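Bacint_00347 (PDB 5MUM) is a bacterial glycoside hydrolase with a beta-propeller fold, probably acting as a rhamnosidase on rhamnose-containing glycans. Local coordinates at residues 39-44 / 59-64; 71-76 / 401-406; 243-246 / 250-253. One frame throughout, in Å; residues are numbered along the deposited sequence.

Overall arrangement
Strand 27-34 lies in the same sheet as strands 403-407 and 423-429, so the two ends of the chain share one propeller blade. The loop after strand 27-34 returns in contact 1, where 39-44 meets 59-64 at the end of strand 56-62 and closes a short loop. Contact 2 opens at the end of strand 67-74 and closes only at 401-406, after almost the whole propeller has been traversed. Contact 3, a small local loop at 243-253, falls within that long excursion. Contacts 1 and 2 touch through neighbouring strands 56-62 and 67-74 and through F405. Contact 3 stands on the opposite side of the chain's centre, its own centre about 35 Å from that of contact 1.

Contact 1: 39-44 / 59-64; sequences SVNTTV and ISYYDG. With EDO (1,2-ethanediol), chain C.
The flat amide of N41 and the ring of Y62 lie nearly parallel, their planes 18° apart, and OD1 of N41 comes obliquely to the ring, 3.5 Å from CD2 of Y62. The V40 side chain crosses that of Y62 at about a right angle: CG1 of V40 rests 3.8 Å from CD2 of Y62, and CG2 reaches CE2 of the same ring. The Y61 ring stands almost perpendicular to the amide, and it is CB of Y61 that packs against OD1 of N41.

Both ends of the amide are bonded to the backbone of Y62. OD1 of N41 accepts the N-H of Y62 at 2.8 Å in a nearly straight bond, with the donor tilted 25° from the carbonyl plane. ND2 of N41 gives a hydrogen to Y62 O at 2.9 Å, using a lone pair of that oxygen and lying in its carbonyl plane. One side chain thus pairs with both polar backbone atoms of a strand residue, as a neighbouring strand would. In the beta-propeller this occurs in the connection between two blades, since 39-44 follows strand 27-34 of the blade shared by the chain ends and leads into strand 50-53 of the next. ND2 of N41 also bonds Q407 of the former blade, which should further fix the amide's rotation.

N41 sits in a type I turn from S39 to T42, closed by T42 N to S39 O at 2.8 Å. Its CG stands anti to the carbonyl carbon (chi1 -78°), carrying the amide out of the turn to Y62. R46 bonds both N41 O and S60 O, spanning the two segments. N41 O also accepts a hydrogen bond from O1 of a 1,2-ethanediol, probably from the crystallisation liquor, at 2.8 Å, while Y62 OH bonds N96 O.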
ATOM      1  N   SER A  39      -8.094   1.127 -13.039  1.00 11.96           N
ATOM      2  CA  SER A  39      -6.836   0.896 -12.347  1.00 12.16           C
ATOM      3  C   SER A  39      -6.933  -0.093 -11.190  1.00 11.17           C
ATOM      4  O   SER A  39      -6.010  -0.172 -10.373  1.00 10.56           O
ATOM      5  CB  SER A  39      -6.280   2.257 -11.866  1.00 12.82           C
ATOM      6  OG  SER A  39      -7.224   2.886 -11.045  1.00 13.99           O
ATOM      7  N   VAL A  40      -7.989  -0.902 -11.140  1.00 10.26           N
ATOM      8  CA  VAL A  40      -8.219  -1.788  -9.975  1.00 10.03           C
ATOM      9  C   VAL A  40      -7.063  -2.752  -9.650  1.00  9.66           C
ATOM     10  O   VAL A  40      -6.811  -3.051  -8.479  1.00 10.26           O
ATOM     11  CB  VAL A  40      -9.576  -2.523 -10.063  1.00  9.39           C
ATOM     12  CG1 VAL A  40      -9.579  -3.581 -11.135  1.00  9.42           C
ATOM     13  CG2 VAL A  40      -9.982  -3.103  -8.713  1.00  9.62           C
ATOM     14  N   ASN A  41      -6.323  -3.192 -10.656  1.00  9.75           N
ATOM     15  CA  ASN A  41      -5.188  -4.091 -10.411  1.00  9.36           C
ATOM     16  C   ASN A  41      -3.937  -3.344  -9.988  1.00  9.27           C
ATOM     17  O   ASN A  41      -2.989  -3.971  -9.561  1.00  8.83           O
ATOM     18  CB  ASN A  41      -4.832  -4.880 -11.678  1.00  9.28           C
ATOM     19  CG  ASN A  41      -5.785  -6.038 -11.914  1.00  9.76           C
ATOM     20  OD1 ASN A  41      -6.479  -6.505 -10.973  1.00  9.87           O
ATOM     21  ND2 ASN A  41      -5.848  -6.506 -13.161  1.00 10.18           N
ATOM     22  N   THR A  42      -3.920  -2.025 -10.147  1.00  9.33           N
ATOM     23  CA  THR A  42      -2.692  -1.248 -10.094  1.00  9.60           C
ATOM     24  C   THR A  42      -2.857   0.003  -9.254  1.00 10.42           C
ATOM     25  O   THR A  42      -2.749   1.122  -9.756  1.00 10.97           O
ATOM     26  CB  THR A  42      -2.250  -0.818 -11.499  1.00  9.73           C
ATOM     27  OG1 THR A  42      -3.245   0.029 -12.095  1.00  9.13           O
ATOM     28  CG2 THR A  42      -2.062  -2.017 -12.361  1.00  9.99           C
ATOM     29  N   THR A  43      -3.198  -0.180  -7.981  1.00 10.81           N
ATOM     30  CA  THR A  43      -3.311   0.928  -7.077  1.00 10.32           C
ATOM     31  C   THR A  43      -2.221   0.809  -6.047  1.00 10.00           C
ATOM     32  O   THR A  43      -1.710  -0.272  -5.726  1.00  9.26           O
ATOM     33  CB  THR A  43      -4.651   0.964  -6.341  1.00 11.26           C
ATOM     34  OG1 THR A  43      -4.603   0.074  -5.234  1.00 10.96           O
ATOM     35  CG2 THR A  43      -5.794   0.584  -7.248  1.00 11.53           C
ATOM     36  N   VAL A  44      -1.932   1.950  -5.441  1.00  9.35           N
ATOM     37  CA  VAL A  44      -0.837   2.006  -4.503  1.00  9.05           C
ATOM     38  C   VAL A  44      -1.141   1.247  -3.215  1.00  8.88           C
ATOM     39  O   VAL A  44      -0.230   0.945  -2.464  1.00  8.81           O
ATOM     40  CB  VAL A  44      -0.491   3.478  -4.195  1.00  9.15           C
ATOM     41  CG1 VAL A  44      -1.590   4.140  -3.354  1.00  8.94           C
ATOM     42  CG2 VAL A  44       0.903   3.631  -3.595  1.00  9.38           C
ATOM     43  N   ILE A  59       1.156 -13.888  -6.795  1.00  8.72           N
ATOM     44  CA  ILE A  59       0.565 -12.703  -7.390  1.00  9.07           C
ATOM     45  C   ILE A  59      -0.931 -12.866  -7.413  1.00  8.58           C
ATOM     46  O   ILE A  59      -1.448 -13.970  -7.425  1.00  8.58           O
ATOM     47  CB  ILE A  59       1.122 -12.474  -8.792  1.00  9.18           C
ATOM     48  CG1 ILE A  59       0.851 -11.040  -9.249  1.00  9.73           C
ATOM     49  CG2 ILE A  59       0.601 -13.501  -9.784  1.00  9.45           C
ATOM     50  CD1 ILE A  59       1.475 -10.706 -10.579  1.00  9.77           C
ATOM     51  N   SER A  60      -1.636 -11.747  -7.445  1.00  8.54           N
ATOM     52  CA  SER A  60      -3.050 -11.776  -7.623  1.00  8.52           C
ATOM     53  C   SER A  60      -3.483 -10.572  -8.445  1.00  8.42           C
ATOM     54  O   SER A  60      -2.887  -9.497  -8.366  1.00  8.45           O
ATOM     55  CB  SER A  60      -3.774 -11.813  -6.266  1.00  8.58           C
ATOM     56  OG  SER A  60      -3.436 -10.638  -5.475  1.00  9.41           O
ATOM     57  N   TYR A  61      -4.521 -10.771  -9.232  1.00  8.33           N
ATOM     58  CA  TYR A  61      -5.080  -9.692 -10.052  1.00  8.48           C
ATOM     59  C   TYR A  61      -6.416 -10.157 -10.608  1.00  8.34           C
ATOM     60  O   TYR A  61      -6.748 -11.348 -10.565  1.00  7.79           O
ATOM     61  CB  TYR A  61      -4.129  -9.319 -11.195  1.00  9.33           C
ATOM     62  CG  TYR A  61      -3.798 -10.449 -12.123  1.00 10.05           C
ATOM     63  CD1 TYR A  61      -2.755 -11.318 -11.846  1.00 10.71           C
ATOM     64  CD2 TYR A  61      -4.523 -10.645 -13.299  1.00 10.33           C
ATOM     65  CE1 TYR A  61      -2.455 -12.366 -12.713  1.00 11.18           C
ATOM     66  CE2 TYR A  61      -4.225 -11.686 -14.156  1.00 10.90           C
ATOM     67  CZ  TYR A  61      -3.182 -12.543 -13.851  1.00 11.39           C
ATOM     68  OH  TYR A  61      -2.884 -13.590 -14.725  1.00 12.89           O
ATOM     69  N   TYR A  62      -7.190  -9.208 -11.114  1.00  8.23           N
ATOM     70  CA  TYR A  62      -8.396  -9.538 -11.843  1.00  8.55           C
ATOM     71  C   TYR A  62      -8.081  -9.700 -13.309  1.00  9.05           C
ATOM     72  O   TYR A  62      -7.382  -8.876 -13.876  1.00  8.24           O
ATOM     73  CB  TYR A  62      -9.406  -8.459 -11.705  1.00  8.70           C
ATOM     74  CG  TYR A  62      -9.927  -8.268 -10.319  1.00  8.48           C
ATOM     75  CD1 TYR A  62     -10.766  -9.212  -9.737  1.00  8.48           C
ATOM     76  CD2 TYR A  62      -9.682  -7.085  -9.633  1.00  8.41           C
ATOM     77  CE1 TYR A  62     -11.308  -8.989  -8.493  1.00  8.74           C
ATOM     78  CE2 TYR A  62     -10.212  -6.866  -8.394  1.00  8.76           C
ATOM     79  CZ  TYR A  62     -11.014  -7.803  -7.818  1.00  8.77           C
ATOM     80  OH  TYR A  62     -11.536  -7.572  -6.566  1.00  9.53           O
ATOM     81  N   ASP A  63      -8.567 -10.792 -13.911  1.00  9.93           N
ATOM     82  CA  ASP A  63      -8.373 -10.999 -15.355  1.00 11.02           C
ATOM     83  C   ASP A  63      -9.332 -10.129 -16.151  1.00 11.95           C
ATOM     84  O   ASP A  63     -10.160  -9.406 -15.558  1.00 10.58           O
ATOM     85  CB  ASP A  63      -8.475 -12.485 -15.745  1.00 12.03           C
ATOM     86  CG  ASP A  63      -9.863 -13.054 -15.630  1.00 12.63           C
ATOM     87  OD1 ASP A  63     -10.877 -12.323 -15.484  1.00 12.96           O
ATOM     88  OD2 ASP A  63      -9.918 -14.300 -15.684  1.00 13.85           O
ATOM     89  N   GLY A  64      -9.260 -10.230 -17.485  1.00 12.81           N
ATOM     90  CA  GLY A  64     -10.126  -9.437 -18.370  1.00 13.95           C
ATOM     91  C   GLY A  64     -11.617  -9.556 -18.122  1.00 14.92           C
ATOM     92  O   GLY A  64     -12.367  -8.653 -18.436  1.00 16.17           O
TER
HETATM   93  C1  EDO C 502      -0.972  -2.668  -7.559  1.00 31.84           C
HETATM   94  O1  EDO C 502      -0.649  -3.972  -8.063  1.00 36.69           O
HETATM   95  C2  EDO C 502      -0.073  -1.567  -8.104  1.00 28.38           C
HETATM   96  O2  EDO C 502       0.722  -1.935  -9.258  1.00 25.32           O

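Contact 2: 71-76 / 401-406; sequences GKRKLN and RLHLFV
L75, H403 and R401 bury most of the surface here, and L75 touches both of the others. Its two methyl branches divide the work: CD2 of L75 packs 4.0 Å from CE1 of H403, and CD1 of L75 lies 4.2 Å from NH1 of R401. Both approaches are oblique to the flat groups they meet, and the L75 and H403 side chains run at a slant to one another. R401 lies at the exposed margin of the contact, whereas L75, H403 and R73 are buried.

H403 has a second neighbour in R73, whose NH2 comes 3.4 Å from CE1 of H403, with the guanidinium and imidazole planes turned 40° apart. The R73 chain leaves the strand with CG between the backbone N and the carbonyl carbon (chi1 62°) and then runs extended to NE, which delivers the guanidinium to the imidazole. L75 O lies 3.9 Å above the plane of the R73 guanidinium, offset toward its rim. The firm polar partners of this pair come from elsewhere: Q57 bonds R73 NH2 through OE1 and H403 ND1 through NE2, linking the two residues, while E429 forms a salt bridge with R73 NH2. R73 and R401 bring their NH2 atoms to 6.4 Å, and the carboxylate of E429 probably offsets some of the charge on R73.

The contact joins the blade of strands 50-53, 56-62, 67-74 and 81-85 to the blade that unites the N- and C-terminal strands. Strand 67-74 brings R73 and runs on into L75, strand 403-407 brings H403, and strand 56-62 carries Q57 alongside. Strand 423-429 flanks H403 through V427 and E429, and helix 393-399 packs its L395 against L75, R401 and H403.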
ATOM      1  N   GLY A  71      -1.573 -16.452  -8.928  1.00  9.90           N
ATOM      2  CA  GLY A  71      -0.428 -17.038  -9.565  1.00 10.62           C
ATOM      3  C   GLY A  71       0.705 -17.274  -8.625  1.00 10.81           C
ATOM      4  O   GLY A  71       0.811 -16.650  -7.587  1.00  9.52           O
ATOM      5  N   LYS A  72       1.579 -18.188  -9.020  1.00 11.96           N
ATOM      6  CA  LYS A  72       2.800 -18.395  -8.302  1.00 12.82           C
ATOM      7  C   LYS A  72       3.919 -18.831  -9.229  1.00 12.47           C
ATOM      8  O   LYS A  72       3.657 -19.399 -10.299  1.00 11.62           O
ATOM      9  CB  LYS A  72       2.594 -19.407  -7.205  1.00 14.64           C
ATOM     10  CG  LYS A  72       2.491 -20.873  -7.600  1.00 15.80           C
ATOM     11  CD  LYS A  72       2.222 -21.664  -6.322  1.00 17.76           C
ATOM     12  CE  LYS A  72       2.805 -23.056  -6.293  1.00 20.09           C
ATOM     13  NZ  LYS A  72       3.174 -23.505  -4.907  1.00 20.84           N
ATOM     14  N   ARG A  73       5.147 -18.545  -8.815  1.00 12.55           N
ATOM     15  CA  ARG A  73       6.322 -19.011  -9.529  1.00 13.24           C
ATOM     16  C   ARG A  73       7.431 -19.260  -8.540  1.00 14.01           C
ATOM     17  O   ARG A  73       7.396 -18.773  -7.405  1.00 13.10           O
ATOM     18  CB  ARG A  73       6.798 -18.001 -10.556  1.00 13.02           C
ATOM     19  CG  ARG A  73       7.231 -16.655  -9.941  1.00 13.23           C
ATOM     20  CD  ARG A  73       8.084 -15.884 -10.890  1.00 13.50           C
ATOM     21  NE  ARG A  73       8.428 -14.557 -10.371  1.00 13.66           N
ATOM     22  CZ  ARG A  73       9.357 -13.769 -10.881  1.00 13.64           C
ATOM     23  NH1 ARG A  73      10.076 -14.175 -11.924  1.00 13.60           N
ATOM     24  NH2 ARG A  73       9.571 -12.557 -10.364  1.00 13.48           N
ATOM     25  N   LYS A  74       8.430 -20.014  -8.977  1.00 14.92           N
ATOM     26  CA  LYS A  74       9.714 -19.964  -8.309  1.00 16.19           C
ATOM     27  C   LYS A  74      10.348 -18.632  -8.668  1.00 15.90           C
ATOM     28  O   LYS A  74      10.327 -18.226  -9.837  1.00 13.74           O
ATOM     29  CB  LYS A  74      10.617 -21.111  -8.765  1.00 18.56           C
ATOM     30  CG  LYS A  74      10.077 -22.475  -8.400  1.00 20.66           C
ATOM     31  CD  LYS A  74       9.982 -22.639  -6.896  1.00 23.46           C
ATOM     32  CE  LYS A  74      10.069 -24.110  -6.493  1.00 27.44           C
ATOM     33  NZ  LYS A  74       9.413 -24.344  -5.171  1.00 28.98           N
ATOM     34  N   LEU A  75      10.940 -17.966  -7.678  1.00 17.04           N
ATOM     35  CA  LEU A  75      11.636 -16.704  -7.926  1.00 19.94           C
ATOM     36  C   LEU A  75      12.694 -16.800  -9.025  1.00 23.46           C
ATOM     37  O   LEU A  75      12.891 -15.856  -9.761  1.00 23.49           O
ATOM     38  CB  LEU A  75      12.321 -16.201  -6.663  1.00 20.50           C
ATOM     39  CG  LEU A  75      11.498 -15.376  -5.686  1.00 21.07           C
ATOM     40  CD1 LEU A  75      12.349 -15.166  -4.444  1.00 22.44           C
ATOM     41  CD2 LEU A  75      11.092 -14.049  -6.308  1.00 20.23           C
ATOM     42  N   ASN A  76      13.379 -17.929  -9.132  1.00 26.99           N
ATOM     43  CA  ASN A  76      14.285 -18.134 -10.280  1.00 33.40           C
ATOM     44  C   ASN A  76      13.561 -17.833 -11.600  1.00 32.92           C
ATOM     45  O   ASN A  76      13.908 -16.904 -12.359  1.00 37.24           O
ATOM     46  CB  ASN A  76      14.745 -19.599 -10.346  1.00 38.20           C
ATOM     47  CG  ASN A  76      15.545 -20.022  -9.145  1.00 42.77           C
ATOM     48  OD1 ASN A  76      15.577 -21.207  -8.800  1.00 49.77           O
ATOM     49  ND2 ASN A  76      16.195 -19.062  -8.492  1.00 50.00           N
ATOM     50  N   ARG A 401      15.569  -7.448  -3.214  1.00 13.01           N
ATOM     51  CA  ARG A 401      15.202  -7.336  -4.621  1.00 14.08           C
ATOM     52  C   ARG A 401      13.904  -6.597  -4.714  1.00 12.38           C
ATOM     53  O   ARG A 401      12.982  -6.847  -3.898  1.00  9.98           O
ATOM     54  CB  ARG A 401      15.048  -8.698  -5.253  1.00 16.52           C
ATOM     55  CG  ARG A 401      16.354  -9.490  -5.203  1.00 20.90           C
ATOM     56  CD  ARG A 401      16.323 -10.562  -6.279  1.00 25.90           C
ATOM     57  NE  ARG A 401      16.505 -11.911  -5.785  1.00 30.56           N
ATOM     58  CZ  ARG A 401      16.014 -13.012  -6.379  1.00 34.08           C
ATOM     59  NH1 ARG A 401      16.244 -14.191  -5.815  1.00 35.19           N
ATOM     60  NH2 ARG A 401      15.273 -12.956  -7.512  1.00 35.66           N
ATOM     61  N   LEU A 402      13.857  -5.669  -5.674  1.00 11.31           N
ATOM     62  CA  LEU A 402      12.686  -4.852  -5.912  1.00 11.04           C
ATOM     63  C   LEU A 402      11.914  -5.383  -7.117  1.00 10.40           C
ATOM     64  O   LEU A 402      12.407  -5.318  -8.261  1.00 10.60           O
ATOM     65  CB  LEU A 402      13.077  -3.403  -6.094  1.00 11.23           C
ATOM     66  CG  LEU A 402      11.931  -2.465  -6.453  1.00 11.95           C
ATOM     67  CD1 LEU A 402      10.827  -2.509  -5.387  1.00 12.10           C
ATOM     68  CD2 LEU A 402      12.504  -1.073  -6.632  1.00 12.30           C
ATOM     69  N   HIS A 403      10.726  -5.943  -6.845  1.00  9.73           N
ATOM     70  CA  HIS A 403       9.805  -6.422  -7.855  1.00  9.61           C
ATOM     71  C   HIS A 403       8.486  -5.654  -7.767  1.00  9.68           C
ATOM     72  O   HIS A 403       7.861  -5.553  -6.683  1.00  8.52           O
ATOM     73  CB  HIS A 403       9.498  -7.899  -7.696  1.00  9.77           C
ATOM     74  CG  HIS A 403      10.635  -8.812  -8.030  1.00 10.38           C
ATOM     75  ND1 HIS A 403      10.463 -10.176  -8.142  1.00 10.39           N
ATOM     76  CD2 HIS A 403      11.952  -8.581  -8.252  1.00 11.04           C
ATOM     77  CE1 HIS A 403      11.629 -10.741  -8.410  1.00 11.02           C
ATOM     78  NE2 HIS A 403      12.552  -9.798  -8.461  1.00 10.82           N
ATOM     79  N   LEU A 404       8.083  -5.117  -8.905  1.00  9.45           N
ATOM     80  CA  LEU A 404       6.869  -4.311  -9.021  1.00 10.00           C
ATOM     81  C   LEU A 404       5.818  -5.036  -9.810  1.00  9.95           C
ATOM     82  O   LEU A 404       6.110  -5.653 -10.847  1.00 10.87           O
ATOM     83  CB  LEU A 404       7.178  -3.016  -9.792  1.00 10.28           C
ATOM     84  CG  LEU A 404       8.185  -2.094  -9.136  1.00 11.23           C
ATOM     85  CD1 LEU A 404       8.677  -1.023 -10.095  1.00 11.63           C
ATOM     86  CD2 LEU A 404       7.531  -1.457  -7.929  1.00 11.64           C
ATOM     87  N   PHE A 405       4.586  -4.872  -9.381  1.00  9.80           N
ATOM     88  CA  PHE A 405       3.438  -5.227 -10.177  1.00  9.76           C
ATOM     89  C   PHE A 405       3.218  -4.156 -11.217  1.00 10.14           C
ATOM     90  O   PHE A 405       2.972  -3.014 -10.869  1.00  9.46           O
ATOM     91  CB  PHE A 405       2.227  -5.372  -9.272  1.00  9.43           C
ATOM     92  CG  PHE A 405       1.005  -5.908  -9.954  1.00  9.15           C
ATOM     93  CD1 PHE A 405       0.301  -5.148 -10.884  1.00  9.04           C
ATOM     94  CD2 PHE A 405       0.537  -7.186  -9.666  1.00  9.22           C
ATOM     95  CE1 PHE A 405      -0.808  -5.655 -11.510  1.00  9.00           C
ATOM     96  CE2 PHE A 405      -0.617  -7.681 -10.261  1.00  8.90           C
ATOM     97  CZ  PHE A 405      -1.291  -6.913 -11.180  1.00  9.11           C
ATOM     98  N   VAL A 406       3.313  -4.537 -12.501  1.00  9.67           N
ATOM     99  CA  VAL A 406       3.243  -3.595 -13.596  1.00 10.20           C
ATOM    100  C   VAL A 406       2.208  -4.058 -14.593  1.00 10.43           C
ATOM    101  O   VAL A 406       2.234  -5.191 -15.041  1.00 10.85           O
ATOM    102  CB  VAL A 406       4.633  -3.386 -14.261  1.00 10.11           C
ATOM    103  CG1 VAL A 406       4.522  -2.528 -15.487  1.00 10.77           C
ATOM    104  CG2 VAL A 406       5.586  -2.705 -13.289  1.00 10.17           C
TER

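Contact 3: 243-246 / 250-253; sequences WYKA and KYDL
W243 and Y251 meet within the loop that joins strands 228-236 and 261-264, the last two strands of one beta-propeller blade. The loop folds back on itself in a single beta bridge between Y244 and K250. Its direct backbone bond runs from Y251 N to W243 O at 2.7 Å and is nearly straight, the donor tilted 27° from the carbonyl plane. One water accepts from W243 N and donates to Y251 O, both at 2.9 Å. Y251 OH is bonded to Y233 O and E261 N of the flanking strands.

Two CH-pi contacts accompany the bridge. CG of K245 stands over one face of the Y251 ring, 3.9 Å from its centroid, and the extended chain brings CE over CE1; between the bridged pair itself, CG of K250 lies likewise over a face of the Y244 ring. At the Y251 edge, Y244 O approaches CE2.

An alanine in place of Y251 is likely to leave Y233 O and E261 N without their hydroxyl partner and the aliphatic part of K245 without a ring to lie on.

Apolar packing is added by CB of W243 against CD2 of Y251, and by CD1 of W243 against CD1 of L253, 3.9 Å apart.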
ATOM      1  N   TRP A 243       1.290   1.737  21.384  1.00  8.12           N
ATOM      2  CA  TRP A 243       1.706   2.580  20.274  1.00  7.87           C
ATOM      3  C   TRP A 243       2.574   3.688  20.795  1.00  7.96           C
ATOM      4  O   TRP A 243       2.343   4.225  21.883  1.00  7.81           O
ATOM      5  CB  TRP A 243       0.468   3.172  19.544  1.00  7.35           C
ATOM      6  CG  TRP A 243      -0.259   2.118  18.842  1.00  7.09           C
ATOM      7  CD1 TRP A 243      -1.170   1.244  19.375  1.00  6.83           C
ATOM      8  CD2 TRP A 243      -0.070   1.732  17.487  1.00  6.73           C
ATOM      9  NE1 TRP A 243      -1.557   0.338  18.427  1.00  7.01           N
ATOM     10  CE2 TRP A 243      -0.887   0.610  17.257  1.00  6.80           C
ATOM     11  CE3 TRP A 243       0.743   2.200  16.456  1.00  6.72           C
ATOM     12  CZ2 TRP A 243      -0.948  -0.028  16.003  1.00  6.78           C
ATOM     13  CZ3 TRP A 243       0.678   1.573  15.213  1.00  6.60           C
ATOM     14  CH2 TRP A 243      -0.154   0.472  15.004  1.00  6.66           C
ATOM     15  N   TYR A 244       3.557   4.034  19.988  1.00  8.02           N
ATOM     16  CA  TYR A 244       4.582   4.984  20.330  1.00  8.60           C
ATOM     17  C   TYR A 244       4.766   5.984  19.209  1.00  8.72           C
ATOM     18  O   TYR A 244       4.492   5.692  18.048  1.00  7.98           O
ATOM     19  CB  TYR A 244       5.900   4.264  20.549  1.00  8.68           C
ATOM     20  CG  TYR A 244       5.884   3.468  21.820  1.00  9.09           C
ATOM     21  CD1 TYR A 244       5.341   2.182  21.864  1.00  9.55           C
ATOM     22  CD2 TYR A 244       6.369   4.031  23.015  1.00  9.57           C
ATOM     23  CE1 TYR A 244       5.278   1.480  23.070  1.00 10.05           C
ATOM     24  CE2 TYR A 244       6.322   3.345  24.212  1.00  9.58           C
ATOM     25  CZ  TYR A 244       5.763   2.086  24.239  1.00 10.08           C
ATOM     26  OH  TYR A 244       5.710   1.430  25.429  1.00 10.87           O
ATOM     27  N   LYS A 245       5.279   7.137  19.587  1.00  9.14           N
ATOM     28  CA  LYS A 245       5.791   8.107  18.662  1.00 10.31           C
ATOM     29  C   LYS A 245       7.211   7.766  18.264  1.00 10.81           C
ATOM     30  O   LYS A 245       7.904   7.005  18.968  1.00 10.55           O
ATOM     31  CB  LYS A 245       5.731   9.476  19.334  1.00 10.71           C
ATOM     32  CG  LYS A 245       4.304   9.855  19.690  1.00 11.28           C
ATOM     33  CD  LYS A 245       4.213  11.261  20.210  1.00 11.98           C
ATOM     34  CE  LYS A 245       2.763  11.646  20.403  1.00 12.67           C
ATOM     35  NZ  LYS A 245       2.679  13.094  20.763  1.00 13.39           N
ATOM     36  N   ALA A 246       7.668   8.325  17.145  1.00 11.28           N
ATOM     37  CA  ALA A 246       9.091   8.190  16.728  1.00 12.33           C
ATOM     38  C   ALA A 246      10.056   8.782  17.778  1.00 14.09           C
ATOM     39  O   ALA A 246      11.170   8.302  17.942  1.00 12.99           O
ATOM     40  CB  ALA A 246       9.325   8.829  15.377  1.00 12.27           C
ATOM     41  N   LYS A 250       5.093   7.130  24.598  1.00 13.53           N
ATOM     42  CA  LYS A 250       3.959   6.257  24.426  1.00 13.89           C
ATOM     43  C   LYS A 250       2.704   7.068  24.124  1.00 13.19           C
ATOM     44  O   LYS A 250       2.487   8.122  24.720  1.00 12.15           O
ATOM     45  CB  LYS A 250       3.745   5.400  25.671  1.00 15.72           C
ATOM     46  CG  LYS A 250       2.768   4.250  25.465  1.00 17.23           C
ATOM     47  CD  LYS A 250       2.689   3.336  26.684  1.00 19.62           C
ATOM     48  CE  LYS A 250       1.287   2.799  26.852  1.00 21.71           C
ATOM     49  NZ  LYS A 250       1.277   1.607  27.749  1.00 23.80           N
ATOM     50  N   TYR A 251       1.856   6.560  23.242  1.00 11.70           N
ATOM     51  CA  TYR A 251       0.547   7.175  23.028  1.00 11.38           C
ATOM     52  C   TYR A 251      -0.453   6.763  24.114  1.00 12.37           C
ATOM     53  O   TYR A 251      -0.473   5.623  24.529  1.00 11.42           O
ATOM     54  CB  TYR A 251      -0.032   6.723  21.707  1.00 10.36           C
ATOM     55  CG  TYR A 251       0.395   7.516  20.515  1.00  9.57           C
ATOM     56  CD1 TYR A 251      -0.107   8.776  20.308  1.00  9.42           C
ATOM     57  CD2 TYR A 251       1.290   7.002  19.579  1.00  9.48           C
ATOM     58  CE1 TYR A 251       0.235   9.508  19.203  1.00  9.13           C
ATOM     59  CE2 TYR A 251       1.628   7.722  18.458  1.00  9.27           C
ATOM     60  CZ  TYR A 251       1.094   8.996  18.278  1.00  9.37           C
ATOM     61  OH  TYR A 251       1.390   9.740  17.158  1.00  9.13           O
ATOM     62  N   ASP A 252      -1.280   7.702  24.525  1.00 13.61           N
ATOM     63  CA  ASP A 252      -2.512   7.395  25.249  1.00 16.25           C
ATOM     64  C   ASP A 252      -3.573   7.345  24.150  1.00 17.34           C
ATOM     65  O   ASP A 252      -3.776   8.330  23.442  1.00 21.18           O
ATOM     66  CB  ASP A 252      -2.764   8.457  26.332  1.00 17.26           C
ATOM     67  CG  ASP A 252      -1.708   8.406  27.458  1.00 18.96           C
ATOM     68  N   LEU A 253      -4.166   6.180  23.936  1.00 16.23           N
ATOM     69  CA  LEU A 253      -5.081   5.950  22.810  1.00 15.90           C
ATOM     70  C   LEU A 253      -6.485   6.448  23.130  1.00 15.83           C
ATOM     71  O   LEU A 253      -6.830   6.527  24.294  1.00 17.43           O
ATOM     72  CB  LEU A 253      -5.152   4.456  22.472  1.00 16.09           C
ATOM     73  CG  LEU A 253      -3.781   3.848  22.157  1.00 16.75           C
ATOM     74  CD1 LEU A 253      -3.849   2.342  21.961  1.00 18.48           C
ATOM     75  CD2 LEU A 253      -3.176   4.512  20.921  1.00 16.60           C
TER
HETATM   76  O   HOH W   1      -0.417   2.943  23.441  1.00  8.18           O